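Long-range contact in M32 carboxypeptidase (Pyrococcus furiosus, PDB 1KA2), which removes amino acids one after another from the C-terminus of peptides with broad specificity, using a single bound cobalt ion per subunit: residues F131-K143 with L372-P384. Numbering follows the deposited sequence.
Sequences FEPWLDKIISLAK and LMVSEEIKAKDLP
Ala380 is the small bump here: its CB sits in a shallow hollow on helix 132-149 between Glu132, Leu135 and Asp136, 4.2 Å from Leu135 CB. Beside it, Ala380 N gives a hydrogen bond of 3.2 Å to Asp136 OD1, met on the syn side and 21° out of the carboxylate plane. A water joins Glu132 OE2, Asp136 OD2 and Lys381 N. Deeper in, Leu383 CD1 butts tightly against Leu135 CD1 at 3.5 Å. Ile139 projects across the Met373 side chain at about a right angle, with CG1 3.8 Å from Met373 CE, while Trp412 backs both Leu135 and Met373. This is structural packing with a few polar ties in the mostly helical M32 fold, away from the metal: helix 132-149 packs where helix 359-375 ends and a loop and short 3-10 turn (380-382) lead into helix 383-395. Lys143, its chain bent at chi3 (116°) and chi4, lays CG 4.0 Å from Val374 CG1, and its NZ donates hydrogen bonds of 3.0 Å to both Met373 O and Glu376 O. A leucine in place of Lys143 would probably leave both carbonyls without this donor and the turn less firmly tied. Ala142 CB meets Val374 CG2, with Leu159 touching both residues.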
ATOM      1  N   PHE A 131      -9.815  13.982 -29.982  1.00 47.59           N
ATOM      2  CA  PHE A 131     -10.639  13.132 -29.124  1.00 47.38           C
ATOM      3  C   PHE A 131     -11.909  12.675 -29.841  1.00 48.51           C
ATOM      4  O   PHE A 131     -12.416  11.580 -29.587  1.00 49.35           O
ATOM      5  CB  PHE A 131     -11.010  13.874 -27.829  1.00 45.03           C
ATOM      6  CG  PHE A 131     -11.801  13.040 -26.849  1.00 44.74           C
ATOM      7  CD1 PHE A 131     -11.298  11.831 -26.373  1.00 45.97           C
ATOM      8  CD2 PHE A 131     -13.050  13.462 -26.399  1.00 43.87           C
ATOM      9  CE1 PHE A 131     -12.024  11.059 -25.470  1.00 41.94           C
ATOM     10  CE2 PHE A 131     -13.781  12.695 -25.497  1.00 41.16           C
ATOM     11  CZ  PHE A 131     -13.265  11.492 -25.033  1.00 42.50           C
ATOM     12  N   GLU A 132     -12.401  13.512 -30.751  1.00 48.66           N
ATOM     13  CA  GLU A 132     -13.624  13.244 -31.501  1.00 49.83           C
ATOM     14  C   GLU A 132     -13.864  11.789 -31.912  1.00 49.86           C
ATOM     15  O   GLU A 132     -14.840  11.175 -31.475  1.00 50.77           O
ATOM     16  CB  GLU A 132     -13.690  14.137 -32.745  1.00 51.31           C
ATOM     17  CG  GLU A 132     -15.086  14.241 -33.356  1.00 52.96           C
ATOM     18  CD  GLU A 132     -15.059  14.721 -34.797  1.00 54.13           C
ATOM     19  OE1 GLU A 132     -14.310  15.673 -35.094  1.00 55.20           O
ATOM     20  OE2 GLU A 132     -15.794  14.151 -35.632  1.00 55.64           O
ATOM     21  N   PRO A 133     -12.993  11.216 -32.761  1.00 49.82           N
ATOM     22  CA  PRO A 133     -13.229   9.820 -33.154  1.00 49.09           C
ATOM     23  C   PRO A 133     -13.340   8.884 -31.951  1.00 47.95           C
ATOM     24  O   PRO A 133     -14.145   7.959 -31.955  1.00 48.53           O
ATOM     25  CB  PRO A 133     -12.028   9.502 -34.047  1.00 48.97           C
ATOM     26  CG  PRO A 133     -10.946  10.364 -33.469  1.00 49.48           C
ATOM     27  CD  PRO A 133     -11.674  11.674 -33.231  1.00 50.80           C
ATOM     28  N   TRP A 134     -12.534   9.134 -30.923  1.00 48.16           N
ATOM     29  CA  TRP A 134     -12.568   8.316 -29.714  1.00 47.84           C
ATOM     30  C   TRP A 134     -13.914   8.438 -29.022  1.00 47.42           C
ATOM     31  O   TRP A 134     -14.389   7.472 -28.410  1.00 47.43           O
ATOM     32  CB  TRP A 134     -11.459   8.725 -28.743  1.00 50.84           C
ATOM     33  CG  TRP A 134     -10.106   8.305 -29.205  1.00 52.23           C
ATOM     34  CD1 TRP A 134      -9.130   9.102 -29.727  1.00 52.27           C
ATOM     35  CD2 TRP A 134      -9.599   6.970 -29.243  1.00 54.52           C
ATOM     36  NE1 TRP A 134      -8.044   8.344 -30.093  1.00 53.84           N
ATOM     37  CE2 TRP A 134      -8.305   7.030 -29.807  1.00 55.61           C
ATOM     38  CE3 TRP A 134     -10.113   5.722 -28.857  1.00 54.59           C
ATOM     39  CZ2 TRP A 134      -7.515   5.888 -29.996  1.00 55.97           C
ATOM     40  CZ3 TRP A 134      -9.331   4.591 -29.044  1.00 54.44           C
ATOM     41  CH2 TRP A 134      -8.045   4.682 -29.611  1.00 56.00           C
ATOM     42  N   LEU A 135     -14.528   9.618 -29.122  1.00 45.54           N
ATOM     43  CA  LEU A 135     -15.831   9.839 -28.502  1.00 44.36           C
ATOM     44  C   LEU A 135     -16.910   9.048 -29.244  1.00 44.44           C
ATOM     45  O   LEU A 135     -17.857   8.557 -28.635  1.00 45.09           O
ATOM     46  CB  LEU A 135     -16.197  11.324 -28.502  1.00 41.31           C
ATOM     47  CG  LEU A 135     -16.765  11.872 -27.185  1.00 41.96           C
ATOM     48  CD1 LEU A 135     -17.462  13.214 -27.437  1.00 40.48           C
ATOM     49  CD2 LEU A 135     -17.736  10.886 -26.577  1.00 38.29           C
ATOM     50  N   ASP A 136     -16.773   8.931 -30.563  1.00 45.20           N
ATOM     51  CA  ASP A 136     -17.742   8.171 -31.350  1.00 44.58           C
ATOM     52  C   ASP A 136     -17.621   6.688 -30.989  1.00 43.06           C
ATOM     53  O   ASP A 136     -18.617   5.971 -30.945  1.00 44.43           O
ATOM     54  CB  ASP A 136     -17.504   8.359 -32.857  1.00 46.00           C
ATOM     55  CG  ASP A 136     -17.970   9.715 -33.362  1.00 48.43           C
ATOM     56  OD1 ASP A 136     -19.140  10.075 -33.098  1.00 48.28           O
ATOM     57  OD2 ASP A 136     -17.173  10.418 -34.030  1.00 50.22           O
ATOM     58  N   LYS A 137     -16.399   6.232 -30.740  1.00 41.56           N
ATOM     59  CA  LYS A 137     -16.185   4.839 -30.375  1.00 40.98           C
ATOM     60  C   LYS A 137     -16.787   4.561 -29.008  1.00 39.58           C
ATOM     61  O   LYS A 137     -17.357   3.496 -28.779  1.00 41.14           O
ATOM     62  CB  LYS A 137     -14.694   4.502 -30.345  1.00 41.77           C
ATOM     63  CG  LYS A 137     -14.052   4.333 -31.711  1.00 43.12           C
ATOM     64  CD  LYS A 137     -12.583   3.975 -31.550  1.00 46.20           C
ATOM     65  CE  LYS A 137     -11.897   3.760 -32.889  1.00 48.37           C
ATOM     66  NZ  LYS A 137     -10.464   3.403 -32.696  1.00 49.65           N
ATOM     67  N   ILE A 138     -16.664   5.521 -28.101  1.00 37.73           N
ATOM     68  CA  ILE A 138     -17.201   5.350 -26.758  1.00 36.62           C
ATOM     69  C   ILE A 138     -18.725   5.424 -26.759  1.00 36.25           C
ATOM     70  O   ILE A 138     -19.380   4.786 -25.938  1.00 36.96           O
ATOM     71  CB  ILE A 138     -16.580   6.386 -25.786  1.00 35.58           C
ATOM     72  CG1 ILE A 138     -15.099   6.041 -25.576  1.00 36.11           C
ATOM     73  CG2 ILE A 138     -17.325   6.391 -24.465  1.00 36.72           C
ATOM     74  CD1 ILE A 138     -14.381   6.919 -24.602  1.00 34.76           C
ATOM     75  N   ILE A 139     -19.301   6.179 -27.687  1.00 36.24           N
ATOM     76  CA  ILE A 139     -20.756   6.258 -27.763  1.00 35.64           C
ATOM     77  C   ILE A 139     -21.286   4.896 -28.220  1.00 37.51           C
ATOM     78  O   ILE A 139     -22.274   4.384 -27.686  1.00 37.06           O
ATOM     79  CB  ILE A 139     -21.211   7.374 -28.738  1.00 36.87           C
ATOM     80  CG1 ILE A 139     -21.078   8.739 -28.049  1.00 37.32           C
ATOM     81  CG2 ILE A 139     -22.657   7.154 -29.167  1.00 36.14           C
ATOM     82  CD1 ILE A 139     -21.218   9.928 -28.975  1.00 38.23           C
ATOM     83  N   SER A 140     -20.610   4.295 -29.192  1.00 36.53           N
ATOM     84  CA  SER A 140     -21.034   2.996 -29.687  1.00 37.20           C
ATOM     85  C   SER A 140     -20.936   1.937 -28.591  1.00 37.29           C
ATOM     86  O   SER A 140     -21.799   1.073 -28.483  1.00 39.17           O
ATOM     87  CB  SER A 140     -20.187   2.567 -30.888  1.00 35.44           C
ATOM     88  OG  SER A 140     -20.669   1.338 -31.423  1.00 38.36           O
ATOM     89  N   LEU A 141     -19.879   1.999 -27.787  1.00 38.38           N
ATOM     90  CA  LEU A 141     -19.691   1.039 -26.695  1.00 38.61           C
ATOM     91  C   LEU A 141     -20.790   1.196 -25.636  1.00 37.99           C
ATOM     92  O   LEU A 141     -21.295   0.207 -25.100  1.00 36.11           O
ATOM     93  CB  LEU A 141     -18.315   1.230 -26.049  1.00 37.19           C
ATOM     94  CG  LEU A 141     -17.086   1.012 -26.945  1.00 39.81           C
ATOM     95  CD1 LEU A 141     -15.831   1.345 -26.150  1.00 39.19           C
ATOM     96  CD2 LEU A 141     -17.035  -0.432 -27.455  1.00 36.98           C
ATOM     97  N   ALA A 142     -21.155   2.443 -25.341  1.00 37.55           N
ATOM     98  CA  ALA A 142     -22.201   2.730 -24.364  1.00 39.00           C
ATOM     99  C   ALA A 142     -23.541   2.116 -24.791  1.00 40.69           C
ATOM    100  O   ALA A 142     -24.225   1.482 -23.986  1.00 40.22           O
ATOM    101  CB  ALA A 142     -22.354   4.233 -24.192  1.00 39.80           C
ATOM    102  N   LYS A 143     -23.914   2.315 -26.054  1.00 41.39           N
ATOM    103  CA  LYS A 143     -25.169   1.765 -26.565  1.00 42.28           C
ATOM    104  C   LYS A 143     -25.122   0.246 -26.484  1.00 41.91           C
ATOM    105  O   LYS A 143     -26.053  -0.382 -25.975  1.00 41.94           O
ATOM    106  CB  LYS A 143     -25.406   2.211 -28.010  1.00 42.83           C
ATOM    107  CG  LYS A 143     -25.734   3.693 -28.171  1.00 41.55           C
ATOM    108  CD  LYS A 143     -25.316   4.192 -29.551  1.00 44.85           C
ATOM    109  CE  LYS A 143     -26.493   4.646 -30.394  1.00 47.45           C
ATOM    110  NZ  LYS A 143     -27.182   5.824 -29.809  1.00 49.83           N
ATOM    111  N   LEU A 372     -29.165  11.878 -25.127  1.00 39.43           N
ATOM    112  CA  LEU A 372     -29.202  11.975 -26.592  1.00 40.75           C
ATOM    113  C   LEU A 372     -28.208  11.033 -27.285  1.00 41.61           C
ATOM    114  O   LEU A 372     -28.559  10.357 -28.258  1.00 40.03           O
ATOM    115  CB  LEU A 372     -28.908  13.409 -27.037  1.00 40.93           C
ATOM    116  CG  LEU A 372     -30.077  14.397 -27.051  1.00 44.65           C
ATOM    117  CD1 LEU A 372     -30.886  14.292 -25.754  1.00 46.11           C
ATOM    118  CD2 LEU A 372     -29.530  15.814 -27.276  1.00 43.68           C
ATOM    119  N   MET A 373     -26.969  11.013 -26.789  1.00 41.69           N
ATOM    120  CA  MET A 373     -25.888  10.184 -27.330  1.00 42.72           C
ATOM    121  C   MET A 373     -26.198   8.684 -27.391  1.00 43.97           C
ATOM    122  O   MET A 373     -25.806   7.981 -28.324  1.00 44.73           O
ATOM    123  CB  MET A 373     -24.611  10.404 -26.496  1.00 43.29           C
ATOM    124  CG  MET A 373     -23.949  11.772 -26.672  1.00 44.48           C
ATOM    125  SD  MET A 373     -23.045  12.342 -25.217  1.00 46.81           S
ATOM    126  CE  MET A 373     -21.779  11.088 -25.121  1.00 43.28           C
ATOM    127  N   VAL A 374     -26.899   8.196 -26.381  1.00 44.50           N
ATOM    128  CA  VAL A 374     -27.244   6.784 -26.302  1.00 47.00           C
ATOM    129  C   VAL A 374     -28.645   6.463 -26.843  1.00 48.29           C
ATOM    130  O   VAL A 374     -28.965   5.308 -27.113  1.00 47.06           O
ATOM    131  CB  VAL A 374     -27.093   6.302 -24.846  1.00 47.07           C
ATOM    132  CG1 VAL A 374     -27.423   4.824 -24.735  1.00 50.37           C
ATOM    133  CG2 VAL A 374     -25.675   6.567 -24.395  1.00 44.92           C
ATOM    134  N   SER A 375     -29.473   7.493 -26.998  1.00 51.41           N
ATOM    135  CA  SER A 375     -30.838   7.323 -27.515  1.00 55.04           C
ATOM    136  C   SER A 375     -30.926   7.509 -29.025  1.00 57.82           C
ATOM    137  O   SER A 375     -31.134   6.556 -29.775  1.00 60.88           O
ATOM    138  CB  SER A 375     -31.804   8.320 -26.872  1.00 53.77           C
ATOM    139  OG  SER A 375     -31.933   8.096 -25.491  1.00 54.04           O
ATOM    140  N   GLU A 376     -30.794   8.752 -29.467  1.00 60.05           N
ATOM    141  CA  GLU A 376     -30.870   9.062 -30.885  1.00 62.66           C
ATOM    142  C   GLU A 376     -29.505   8.781 -31.508  1.00 62.73           C
ATOM    143  O   GLU A 376     -28.610   8.265 -30.838  1.00 63.37           O
ATOM    144  CB  GLU A 376     -31.245  10.533 -31.070  1.00 65.17           C
ATOM    145  CG  GLU A 376     -32.155  10.793 -32.254  1.00 69.18           C
ATOM    146  CD  GLU A 376     -33.542  10.202 -32.046  1.00 71.85           C
ATOM    147  OE1 GLU A 376     -34.357  10.245 -32.993  1.00 72.99           O
ATOM    148  OE2 GLU A 376     -33.806   9.706 -30.928  1.00 73.64           O
ATOM    149  N   GLU A 377     -29.342   9.093 -32.789  1.00 62.40           N
ATOM    150  CA  GLU A 377     -28.057   8.870 -33.451  1.00 62.59           C
ATOM    151  C   GLU A 377     -27.287  10.186 -33.392  1.00 61.64           C
ATOM    152  O   GLU A 377     -27.201  10.924 -34.372  1.00 62.24           O
ATOM    153  CB  GLU A 377     -28.274   8.421 -34.906  1.00 63.57           C
ATOM    154  CG  GLU A 377     -27.070   8.557 -35.845  1.00 66.21           C
ATOM    155  CD  GLU A 377     -25.823   7.840 -35.339  1.00 69.38           C
ATOM    156  OE1 GLU A 377     -25.899   6.619 -35.068  1.00 71.05           O
ATOM    157  OE2 GLU A 377     -24.773   8.509 -35.215  1.00 70.29           O
ATOM    158  N   ILE A 378     -26.731  10.481 -32.222  1.00 59.16           N
ATOM    159  CA  ILE A 378     -25.977  11.710 -32.059  1.00 55.63           C
ATOM    160  C   ILE A 378     -24.578  11.592 -32.645  1.00 54.47           C
ATOM    161  O   ILE A 378     -23.953  10.535 -32.658  1.00 52.34           O
ATOM    162  CB  ILE A 378     -25.881  12.132 -30.605  1.00 55.97           C
ATOM    163  CG1 ILE A 378     -27.296  12.247 -30.037  1.00 56.21           C
ATOM    164  CG2 ILE A 378     -25.143  13.466 -30.517  1.00 53.57           C
ATOM    165  CD1 ILE A 378     -28.183  13.203 -30.793  1.00 58.15           C
ATOM    166  N   LYS A 379     -24.090  12.730 -33.101  1.00 54.83           N
ATOM    167  CA  LYS A 379     -22.796  12.849 -33.745  1.00 53.69           C
ATOM    168  C   LYS A 379     -21.753  13.574 -32.889  1.00 51.80           C
ATOM    169  O   LYS A 379     -21.970  14.707 -32.472  1.00 51.94           O
ATOM    170  CB  LYS A 379     -23.035  13.575 -35.068  1.00 57.40           C
ATOM    171  CG  LYS A 379     -24.329  14.429 -35.077  1.00 60.16           C
ATOM    172  CD  LYS A 379     -25.385  13.852 -36.031  1.00 63.65           C
ATOM    173  CE  LYS A 379     -24.722  13.347 -37.321  1.00 64.79           C
ATOM    174  NZ  LYS A 379     -25.683  12.845 -38.329  1.00 66.55           N
ATOM    175  N   ALA A 380     -20.623  12.921 -32.637  1.00 48.84           N
ATOM    176  CA  ALA A 380     -19.575  13.520 -31.812  1.00 47.75           C
ATOM    177  C   ALA A 380     -19.182  14.923 -32.263  1.00 47.48           C
ATOM    178  O   ALA A 380     -19.043  15.845 -31.450  1.00 46.53           O
ATOM    179  CB  ALA A 380     -18.353  12.635 -31.805  1.00 47.84           C
ATOM    180  N   LYS A 381     -18.991  15.069 -33.567  1.00 46.79           N
ATOM    181  CA  LYS A 381     -18.615  16.353 -34.139  1.00 47.89           C
ATOM    182  C   LYS A 381     -19.649  17.426 -33.808  1.00 46.84           C
ATOM    183  O   LYS A 381     -19.359  18.605 -33.888  1.00 48.39           O
ATOM    184  CB  LYS A 381     -18.493  16.249 -35.658  1.00 49.91           C
ATOM    185  CG  LYS A 381     -19.836  16.079 -36.353  1.00 52.48           C
ATOM    186  CD  LYS A 381     -19.755  16.529 -37.807  1.00 56.15           C
ATOM    187  CE  LYS A 381     -21.141  16.648 -38.443  1.00 56.96           C
ATOM    188  NZ  LYS A 381     -21.126  17.334 -39.767  1.00 57.64           N
ATOM    189  N   ASP A 382     -20.854  17.015 -33.441  1.00 46.28           N
ATOM    190  CA  ASP A 382     -21.908  17.968 -33.117  1.00 47.34           C
ATOM    191  C   ASP A 382     -22.128  18.227 -31.634  1.00 47.28           C
ATOM    192  O   ASP A 382     -22.933  19.083 -31.262  1.00 47.92           O
ATOM    193  CB  ASP A 382     -23.223  17.510 -33.753  1.00 47.95           C
ATOM    194  CG  ASP A 382     -23.252  17.739 -35.250  1.00 48.68           C
ATOM    195  OD1 ASP A 382     -23.877  18.729 -35.667  1.00 51.96           O
ATOM    196  OD2 ASP A 382     -22.643  16.942 -35.989  1.00 49.92           O
ATOM    197  N   LEU A 383     -21.418  17.485 -30.791  1.00 46.42           N
ATOM    198  CA  LEU A 383     -21.563  17.638 -29.348  1.00 44.62           C
ATOM    199  C   LEU A 383     -21.072  18.988 -28.807  1.00 43.93           C
ATOM    200  O   LEU A 383     -21.766  19.638 -28.014  1.00 42.83           O
ATOM    201  CB  LEU A 383     -20.858  16.479 -28.629  1.00 43.53           C
ATOM    202  CG  LEU A 383     -21.553  15.127 -28.829  1.00 45.58           C
ATOM    203  CD1 LEU A 383     -20.758  14.019 -28.159  1.00 45.59           C
ATOM    204  CD2 LEU A 383     -22.977  15.188 -28.261  1.00 44.92           C
ATOM    205  N   PRO A 384     -19.876  19.435 -29.232  1.00 42.82           N
ATOM    206  CA  PRO A 384     -19.344  20.713 -28.755  1.00 43.41           C
ATOM    207  C   PRO A 384     -20.344  21.867 -28.798  1.00 45.36           C
ATOM    208  O   PRO A 384     -20.496  22.589 -27.806  1.00 46.82           O
ATOM    209  CB  PRO A 384     -18.139  20.932 -29.657  1.00 43.17           C
ATOM    210  CG  PRO A 384     -17.629  19.531 -29.829  1.00 43.18           C
ATOM    211  CD  PRO A 384     -18.907  18.774 -30.124  1.00 41.55           C
TER
HETATM  212  O   HOH W   1     -18.095  12.944 -35.038  1.00 46.64           O